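Local structure of heterokaryon incompatibility protein S (Podospora anserina, 2WVO) at residues L43-A48 / E157-Q162; K49-R54 / G206-M211. The protein governs vegetative incompatibility, ensuring that only compatible cells survive fusion, and triggers a lethal reaction on meeting the prion form of its allelic partner HET-s. All coordinates share one frame; numbering follows the deposited sequence.

In the fold
Both contacts use helix 38-59 of the globular domain, in consecutive turns of the same helix. Contact 1 packs its residues 43-48 against helix 153-172. Contact 2 joins residues 49-54 to residues 206-211, the loop into helix 209-218 and its first turn. Their centres lie about 9 Å apart, and about 6 and 8 Å from the centre of the chain, so both belong to the helical core. They also touch directly. Ile207 CG2 of contact 2 lies 3.6 Å from Val160 CG1 of contact 1, and Ile47 packs on Ile207 and Asp208. Ile207 therefore touches residues of contact 1 as well as belonging to contact 2. Contact 1 is mainly apolar, whereas contact 2 is centred on a salt bridge.

Contact 1: residues L43-A48 / E157-Q162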
ATOM      1  N   LEU A  43      14.924  -9.496  11.666  1.00 44.99           N
ATOM      2  CA  LEU A  43      15.997  -9.658  10.688  1.00 45.01           C
ATOM      3  C   LEU A  43      15.546  -9.402   9.254  1.00 44.89           C
ATOM      4  O   LEU A  43      16.338  -8.943   8.433  1.00 44.75           O
ATOM      5  CB  LEU A  43      16.615 -11.060  10.796  1.00 44.89           C
ATOM      6  CG  LEU A  43      17.522 -11.308  12.004  1.00 44.94           C
ATOM      7  CD1 LEU A  43      17.849 -12.798  12.120  1.00 45.50           C
ATOM      8  CD2 LEU A  43      18.795 -10.465  11.920  1.00 44.93           C
ATOM      9  N   ARG A  44      14.288  -9.721   8.954  1.00 44.82           N
ATOM     10  CA  ARG A  44      13.707  -9.433   7.637  1.00 45.15           C
ATOM     11  C   ARG A  44      13.546  -7.925   7.399  1.00 45.24           C
ATOM     12  O   ARG A  44      13.677  -7.451   6.273  1.00 45.59           O
ATOM     13  CB  ARG A  44      12.371 -10.155   7.469  1.00 45.22           C
ATOM     14  CG  ARG A  44      12.529 -11.623   7.129  1.00 45.20           C
ATOM     15  CD  ARG A  44      11.216 -12.371   7.193  1.00 45.04           C
ATOM     16  NE  ARG A  44      10.342 -12.183   6.033  1.00 43.97           N
ATOM     17  CZ  ARG A  44      10.589 -12.635   4.799  1.00 43.74           C
ATOM     18  NH1 ARG A  44      11.725 -13.267   4.504  1.00 39.76           N
ATOM     19  NH2 ARG A  44       9.696 -12.419   3.837  1.00 43.42           N
ATOM     20  N   LEU A  45      13.273  -7.188   8.474  1.00 45.54           N
ATOM     21  CA  LEU A  45      13.269  -5.723   8.472  1.00 46.10           C
ATOM     22  C   LEU A  45      14.702  -5.211   8.245  1.00 45.74           C
ATOM     23  O   LEU A  45      14.950  -4.374   7.371  1.00 45.44           O
ATOM     24  CB  LEU A  45      12.725  -5.230   9.816  1.00 46.27           C
ATOM     25  CG  LEU A  45      11.538  -4.273   9.976  1.00 48.26           C
ATOM     26  CD1 LEU A  45      10.477  -4.347   8.863  1.00 47.83           C
ATOM     27  CD2 LEU A  45      10.887  -4.505  11.347  1.00 46.23           C
ATOM     28  N   ASP A  46      15.644  -5.749   9.028  1.00 45.74           N
ATOM     29  CA  ASP A  46      17.067  -5.447   8.882  1.00 45.29           C
ATOM     30  C   ASP A  46      17.552  -5.728   7.467  1.00 44.75           C
ATOM     31  O   ASP A  46      18.362  -4.975   6.931  1.00 44.68           O
ATOM     32  CB  ASP A  46      17.917  -6.278   9.852  1.00 45.54           C
ATOM     33  CG  ASP A  46      17.643  -5.970  11.314  1.00 47.49           C
ATOM     34  OD1 ASP A  46      18.090  -6.786  12.157  1.00 49.69           O
ATOM     35  OD2 ASP A  46      16.987  -4.945  11.639  1.00 48.70           O
ATOM     36  N   ILE A  47      17.084  -6.828   6.878  1.00 44.14           N
ATOM     37  CA  ILE A  47      17.525  -7.216   5.530  1.00 43.97           C
ATOM     38  C   ILE A  47      16.981  -6.277   4.443  1.00 43.70           C
ATOM     39  O   ILE A  47      17.693  -5.956   3.480  1.00 43.69           O
ATOM     40  CB  ILE A  47      17.207  -8.716   5.225  1.00 43.80           C
ATOM     41  CG1 ILE A  47      18.189  -9.619   5.972  1.00 42.76           C
ATOM     42  CG2 ILE A  47      17.270  -9.020   3.726  1.00 43.88           C
ATOM     43  CD1 ILE A  47      17.681 -11.033   6.176  1.00 39.61           C
ATOM     44  N   ALA A  48      15.724  -5.859   4.608  1.00 43.57           N
ATOM     45  CA  ALA A  48      15.073  -4.886   3.727  1.00 43.34           C
ATOM     46  C   ALA A  48      15.836  -3.570   3.729  1.00 43.31           C
ATOM     47  O   ALA A  48      16.029  -2.957   2.677  1.00 43.73           O
ATOM     48  CB  ALA A  48      13.599  -4.668   4.148  1.00 43.10           C
ATOM     49  N   GLU A 157       5.112  -8.066   6.859  1.00 51.04           N
ATOM     50  CA  GLU A 157       5.199  -8.702   5.530  1.00 51.34           C
ATOM     51  C   GLU A 157       5.072  -7.663   4.411  1.00 50.91           C
ATOM     52  O   GLU A 157       5.897  -7.610   3.511  1.00 50.45           O
ATOM     53  CB  GLU A 157       4.123  -9.798   5.351  1.00 51.19           C
ATOM     54  CG  GLU A 157       4.289 -11.053   6.215  1.00 52.56           C
ATOM     55  CD  GLU A 157       3.217 -12.156   5.957  1.00 52.96           C
ATOM     56  OE1 GLU A 157       2.005 -11.941   6.203  1.00 54.14           O
ATOM     57  OE2 GLU A 157       3.601 -13.268   5.533  1.00 55.83           O
ATOM     58  N   LYS A 158       4.039  -6.826   4.494  1.00 50.93           N
ATOM     59  CA  LYS A 158       3.783  -5.762   3.516  1.00 51.11           C
ATOM     60  C   LYS A 158       4.973  -4.817   3.325  1.00 50.85           C
ATOM     61  O   LYS A 158       5.350  -4.507   2.186  1.00 51.24           O
ATOM     62  CB  LYS A 158       2.518  -4.989   3.918  1.00 51.71           C
ATOM     63  CG  LYS A 158       2.046  -3.905   2.949  1.00 52.52           C
ATOM     64  CD  LYS A 158       0.513  -3.767   3.006  1.00 53.94           C
ATOM     65  CE  LYS A 158       0.044  -3.002   4.243  1.00 54.94           C
ATOM     66  NZ  LYS A 158      -1.418  -3.130   4.477  1.00 55.07           N
ATOM     67  N   ILE A 159       5.582  -4.370   4.422  1.00 50.18           N
ATOM     68  CA  ILE A 159       6.780  -3.528   4.323  1.00 49.55           C
ATOM     69  C   ILE A 159       7.958  -4.272   3.692  1.00 48.98           C
ATOM     70  O   ILE A 159       8.554  -3.830   2.713  1.00 48.14           O
ATOM     71  CB  ILE A 159       7.199  -2.965   5.706  1.00 49.86           C
ATOM     72  CG1 ILE A 159       6.224  -1.867   6.138  1.00 50.09           C
ATOM     73  CG2 ILE A 159       8.665  -2.422   5.682  1.00 48.85           C
ATOM     74  CD1 ILE A 159       6.315  -1.533   7.618  1.00 52.27           C
ATOM     75  N   VAL A 160       8.271  -5.417   4.278  1.00 48.95           N
ATOM     76  CA  VAL A 160       9.414  -6.210   3.893  1.00 48.70           C
ATOM     77  C   VAL A 160       9.295  -6.695   2.436  1.00 48.71           C
ATOM     78  O   VAL A 160      10.258  -6.609   1.678  1.00 47.89           O
ATOM     79  CB  VAL A 160       9.626  -7.320   4.962  1.00 49.12           C
ATOM     80  CG1 VAL A 160      10.202  -8.575   4.400  1.00 48.44           C
ATOM     81  CG2 VAL A 160      10.474  -6.754   6.103  1.00 48.99           C
ATOM     82  N   ASP A 161       8.100  -7.139   2.039  1.00 48.89           N
ATOM     83  CA  ASP A 161       7.873  -7.628   0.681  1.00 49.46           C
ATOM     84  C   ASP A 161       7.899  -6.485  -0.334  1.00 49.22           C
ATOM     85  O   ASP A 161       8.531  -6.597  -1.388  1.00 48.66           O
ATOM     86  CB  ASP A 161       6.570  -8.445   0.587  1.00 49.90           C
ATOM     87  CG  ASP A 161       6.645  -9.766   1.357  1.00 52.50           C
ATOM     88  OD1 ASP A 161       7.760 -10.322   1.471  1.00 57.39           O
ATOM     89  OD2 ASP A 161       5.600 -10.277   1.837  1.00 54.91           O
ATOM     90  N   GLN A 162       7.233  -5.378  -0.011  1.00 49.47           N
ATOM     91  CA  GLN A 162       7.178  -4.240  -0.936  1.00 49.48           C
ATOM     92  C   GLN A 162       8.511  -3.546  -1.094  1.00 49.38           C
ATOM     93  O   GLN A 162       8.925  -3.264  -2.221  1.00 49.85           O
ATOM     94  CB  GLN A 162       6.077  -3.261  -0.558  1.00 49.95           C
ATOM     95  CG  GLN A 162       4.678  -3.818  -0.800  1.00 50.04           C
ATOM     96  CD  GLN A 162       3.650  -2.722  -0.969  1.00 52.95           C
ATOM     97  OE1 GLN A 162       2.602  -2.748  -0.326  1.00 56.15           O
ATOM     98  NE2 GLN A 162       3.943  -1.743  -1.832  1.00 53.44           N
TER
HETATM   99  O   HOH W   1       7.068 -11.407   4.324  1.00 47.08           O
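Val160 lies over the backbone of Arg44 and over the flat end of its side chain. Its two methyl groups divide the work. Val160 CG2 meets the main chain, 3.3 Å from Arg44 O, and also touches the side chains of Leu45 and Ala48. Val160 CG1 sits over one face of the Arg44 guanidinium, 3.9 Å from Arg44 NH2. The Arg44 chain bends at chi3 (78°) and crosses Val160 at about a right angle. This turns the guanidinium beneath the methyl group and carries NH2 on toward Asp161.

Leu45 supplies the apolar side of the contact. Leu45 CD1 lies 3.7 Å from Val160 CG2 and 4.1 Å from Ile159 CG2. The CA atoms of Ala48 and Val160 come within 5.8 Å of each other, consistent with the small side chain of Ala48. The arrangement is helix-helix packing in the mainly helical core. The axes of these two segments approach to 9.3 Å and run roughly parallel, 32° apart. Leu45 also packs on Val28 and Leu30 of strand 28-30.

The polar edge is looser. Arg44 NH2 and Asp161 OD1 form a long salt bridge of 3.7 Å, with the guanidinium and carboxylate planes 72° apart. Water 1 lies in the guanidinium plane and accepts from Arg44 NH2 at 2.9 Å. It passes a weak bond on to Asp161 OD2. The strongest polar partner of Arg44 lies outside these segments: NH1 donates to Gly205 O, just ahead of residues 206-211. No direct hydrogen bond joins residues 43-48 to 157-162, so this contact rests mainly on methyl packing, with charge attraction and one water at the edge.

Contact 2: residues K49-R54 / G206-M211; sequences KVRLSR and GIDAAM
Arg54 and Asp208 meet tip to tip in the tight, buried part of this contact. Two guanidinium nitrogens grip the two carboxylate oxygens end-on. Arg54 NH1 donates to Asp208 OD1 at 2.9 Å, nearly straight at 168°. Arg54 NH2 donates to the syn lone pair of Asp208 OD2 at 2.8 Å. The Asp208 CG is anti to its backbone N (chi1 -168°), which sends the carboxylate toward helix 38-59. Arg54 is also held by Glu187, through NE.

Asp208 is the N-cap of helix 209-218. Asp208 OD1 accepts from Met211 N at 3.1 Å, from above the carboxylate plane. One carboxylate therefore caps a helix start and binds it to helix 38-59.

Arg51 passes alongside Asp208 without bonding to it. Arg51 CD lies 3.6 Å from Asp208 CG, but no N-H points at the carboxylate. Its one hydrogen bond across the contact runs from NH1 to Ile207 O, bent at 137°. Its NH2 turns to salt bridges with Asp168 and Glu171. Met211 CE touches Val50 CG1 at 4.0 Å and lies at the edge of the Arg54 guanidinium. The solvent side is at Ala210, partly exposed, whose CB lies 3.7 Å from Arg54 NH1 and which also packs on helix 177-187.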
ATOM      1  N   LYS A  49      16.281  -3.155   4.913  1.00 43.01           N
ATOM      2  CA  LYS A  49      17.136  -1.982   5.086  1.00 42.91           C
ATOM      3  C   LYS A  49      18.498  -2.128   4.387  1.00 43.08           C
ATOM      4  O   LYS A  49      18.930  -1.223   3.654  1.00 42.86           O
ATOM      5  CB  LYS A  49      17.328  -1.705   6.578  1.00 42.66           C
ATOM      6  CG  LYS A  49      17.948  -0.359   6.905  1.00 43.71           C
ATOM      7  CD  LYS A  49      18.237  -0.283   8.400  1.00 45.12           C
ATOM      8  CE  LYS A  49      18.640   1.112   8.824  1.00 46.03           C
ATOM      9  NZ  LYS A  49      18.655   1.233  10.312  1.00 46.95           N
ATOM     10  N   VAL A  50      19.174  -3.255   4.630  1.00 42.88           N
ATOM     11  CA  VAL A  50      20.474  -3.557   4.014  1.00 43.25           C
ATOM     12  C   VAL A  50      20.402  -3.514   2.488  1.00 43.61           C
ATOM     13  O   VAL A  50      21.295  -3.014   1.816  1.00 44.10           O
ATOM     14  CB  VAL A  50      21.006  -4.960   4.461  1.00 43.14           C
ATOM     15  CG1 VAL A  50      22.130  -5.445   3.541  1.00 42.15           C
ATOM     16  CG2 VAL A  50      21.462  -4.929   5.908  1.00 42.48           C
ATOM     17  N   ARG A  51      19.323  -4.079   1.970  1.00 44.18           N
ATOM     18  CA  ARG A  51      18.993  -4.120   0.561  1.00 44.45           C
ATOM     19  C   ARG A  51      18.972  -2.702  -0.041  1.00 44.33           C
ATOM     20  O   ARG A  51      19.572  -2.423  -1.077  1.00 44.02           O
ATOM     21  CB  ARG A  51      17.609  -4.759   0.512  1.00 45.12           C
ATOM     22  CG  ARG A  51      17.131  -5.312  -0.780  1.00 46.39           C
ATOM     23  CD  ARG A  51      17.818  -6.598  -1.250  1.00 44.35           C
ATOM     24  NE  ARG A  51      17.863  -6.454  -2.701  1.00 44.49           N
ATOM     25  CZ  ARG A  51      16.848  -6.729  -3.515  1.00 44.11           C
ATOM     26  NH1 ARG A  51      15.726  -7.249  -3.042  1.00 43.47           N
ATOM     27  NH2 ARG A  51      16.975  -6.505  -4.812  1.00 44.32           N
ATOM     28  N   LEU A  52      18.268  -1.811   0.636  1.00 44.23           N
ATOM     29  CA  LEU A  52      18.181  -0.403   0.275  1.00 44.65           C
ATOM     30  C   LEU A  52      19.577   0.239   0.338  1.00 43.88           C
ATOM     31  O   LEU A  52      20.003   0.899  -0.612  1.00 43.73           O
ATOM     32  CB  LEU A  52      17.200   0.278   1.227  1.00 44.36           C
ATOM     33  CG  LEU A  52      16.155   1.334   0.860  1.00 46.58           C
ATOM     34  CD1 LEU A  52      15.669   1.288  -0.603  1.00 45.94           C
ATOM     35  CD2 LEU A  52      14.979   1.234   1.864  1.00 45.47           C
ATOM     36  N   SER A  53      20.295   0.008   1.437  1.00 43.46           N
ATOM     37  CA  SER A  53      21.645   0.537   1.604  1.00 43.78           C
ATOM     38  C   SER A  53      22.611   0.029   0.535  1.00 43.36           C
ATOM     39  O   SER A  53      23.470   0.780   0.075  1.00 43.17           O
ATOM     40  CB  SER A  53      22.197   0.252   3.007  1.00 43.71           C
ATOM     41  OG  SER A  53      22.787  -1.040   3.085  1.00 46.20           O
ATOM     42  N   ARG A  54      22.460  -1.241   0.147  1.00 42.96           N
ATOM     43  CA  ARG A  54      23.294  -1.848  -0.900  1.00 42.59           C
ATOM     44  C   ARG A  54      23.125  -1.158  -2.253  1.00 42.25           C
ATOM     45  O   ARG A  54      24.111  -0.906  -2.938  1.00 42.06           O
ATOM     46  CB  ARG A  54      23.031  -3.353  -1.030  1.00 42.41           C
ATOM     47  CG  ARG A  54      24.060  -4.116  -1.913  1.00 42.19           C
ATOM     48  CD  ARG A  54      23.612  -5.567  -2.166  1.00 42.50           C
ATOM     49  NE  ARG A  54      23.333  -6.276  -0.910  1.00 41.52           N
ATOM     50  CZ  ARG A  54      22.411  -7.219  -0.758  1.00 41.92           C
ATOM     51  NH1 ARG A  54      21.654  -7.600  -1.784  1.00 42.91           N
ATOM     52  NH2 ARG A  54      22.249  -7.791   0.427  1.00 41.52           N
ATOM     53  N   GLY A 206      13.042 -15.028  -0.107  1.00 56.37           N
ATOM     54  CA  GLY A 206      11.973 -14.245  -0.729  1.00 56.19           C
ATOM     55  C   GLY A 206      12.226 -12.743  -0.813  1.00 56.35           C
ATOM     56  O   GLY A 206      11.493 -12.026  -1.497  1.00 56.39           O
ATOM     57  N   ILE A 207      13.256 -12.252  -0.131  1.00 56.22           N
ATOM     58  CA  ILE A 207      13.477 -10.804  -0.062  1.00 56.29           C
ATOM     59  C   ILE A 207      14.875 -10.307  -0.469  1.00 56.78           C
ATOM     60  O   ILE A 207      15.053  -9.133  -0.790  1.00 56.47           O
ATOM     61  CB  ILE A 207      13.055 -10.210   1.322  1.00 56.39           C
ATOM     62  CG1 ILE A 207      13.886 -10.801   2.468  1.00 55.69           C
ATOM     63  CG2 ILE A 207      11.536 -10.370   1.540  1.00 55.51           C
ATOM     64  CD1 ILE A 207      13.729 -10.057   3.794  1.00 56.11           C
ATOM     65  N   ASP A 208      15.857 -11.197  -0.481  1.00 57.08           N
ATOM     66  CA  ASP A 208      17.220 -10.819  -0.833  1.00 57.51           C
ATOM     67  C   ASP A 208      17.901 -12.065  -1.390  1.00 57.90           C
ATOM     68  O   ASP A 208      18.555 -12.811  -0.654  1.00 57.86           O
ATOM     69  CB  ASP A 208      17.952 -10.286   0.411  1.00 57.39           C
ATOM     70  CG  ASP A 208      19.275  -9.587   0.089  1.00 57.40           C
ATOM     71  OD1 ASP A 208      19.788  -9.679  -1.060  1.00 57.00           O
ATOM     72  OD2 ASP A 208      19.809  -8.929   1.017  1.00 56.03           O
ATOM     73  N   ALA A 209      17.712 -12.302  -2.688  1.00 58.25           N
ATOM     74  CA  ALA A 209      18.242 -13.502  -3.340  1.00 58.72           C
ATOM     75  C   ALA A 209      19.771 -13.506  -3.319  1.00 59.16           C
ATOM     76  O   ALA A 209      20.383 -14.563  -3.189  1.00 58.91           O
ATOM     77  CB  ALA A 209      17.706 -13.631  -4.767  1.00 58.41           C
ATOM     78  N   ALA A 210      20.369 -12.314  -3.415  1.00 59.76           N
ATOM     79  CA  ALA A 210      21.824 -12.135  -3.351  1.00 60.45           C
ATOM     80  C   ALA A 210      22.424 -12.494  -1.988  1.00 61.12           C
ATOM     81  O   ALA A 210      23.490 -13.099  -1.930  1.00 61.71           O
ATOM     82  CB  ALA A 210      22.219 -10.710  -3.760  1.00 60.15           C
ATOM     83  N   MET A 211      21.754 -12.126  -0.900  1.00 61.96           N
ATOM     84  CA  MET A 211      22.219 -12.509   0.433  1.00 62.92           C
ATOM     85  C   MET A 211      22.015 -14.004   0.673  1.00 63.37           C
ATOM     86  O   MET A 211      22.852 -14.662   1.301  1.00 63.80           O
ATOM     87  CB  MET A 211      21.508 -11.706   1.520  1.00 62.48           C
ATOM     88  CG  MET A 211      21.980 -12.014   2.942  1.00 62.31           C
ATOM     89  SD  MET A 211      21.120 -11.058   4.209  1.00 64.31           S
ATOM     90  CE  MET A 211      21.731  -9.406   3.827  1.00 61.03           C
TER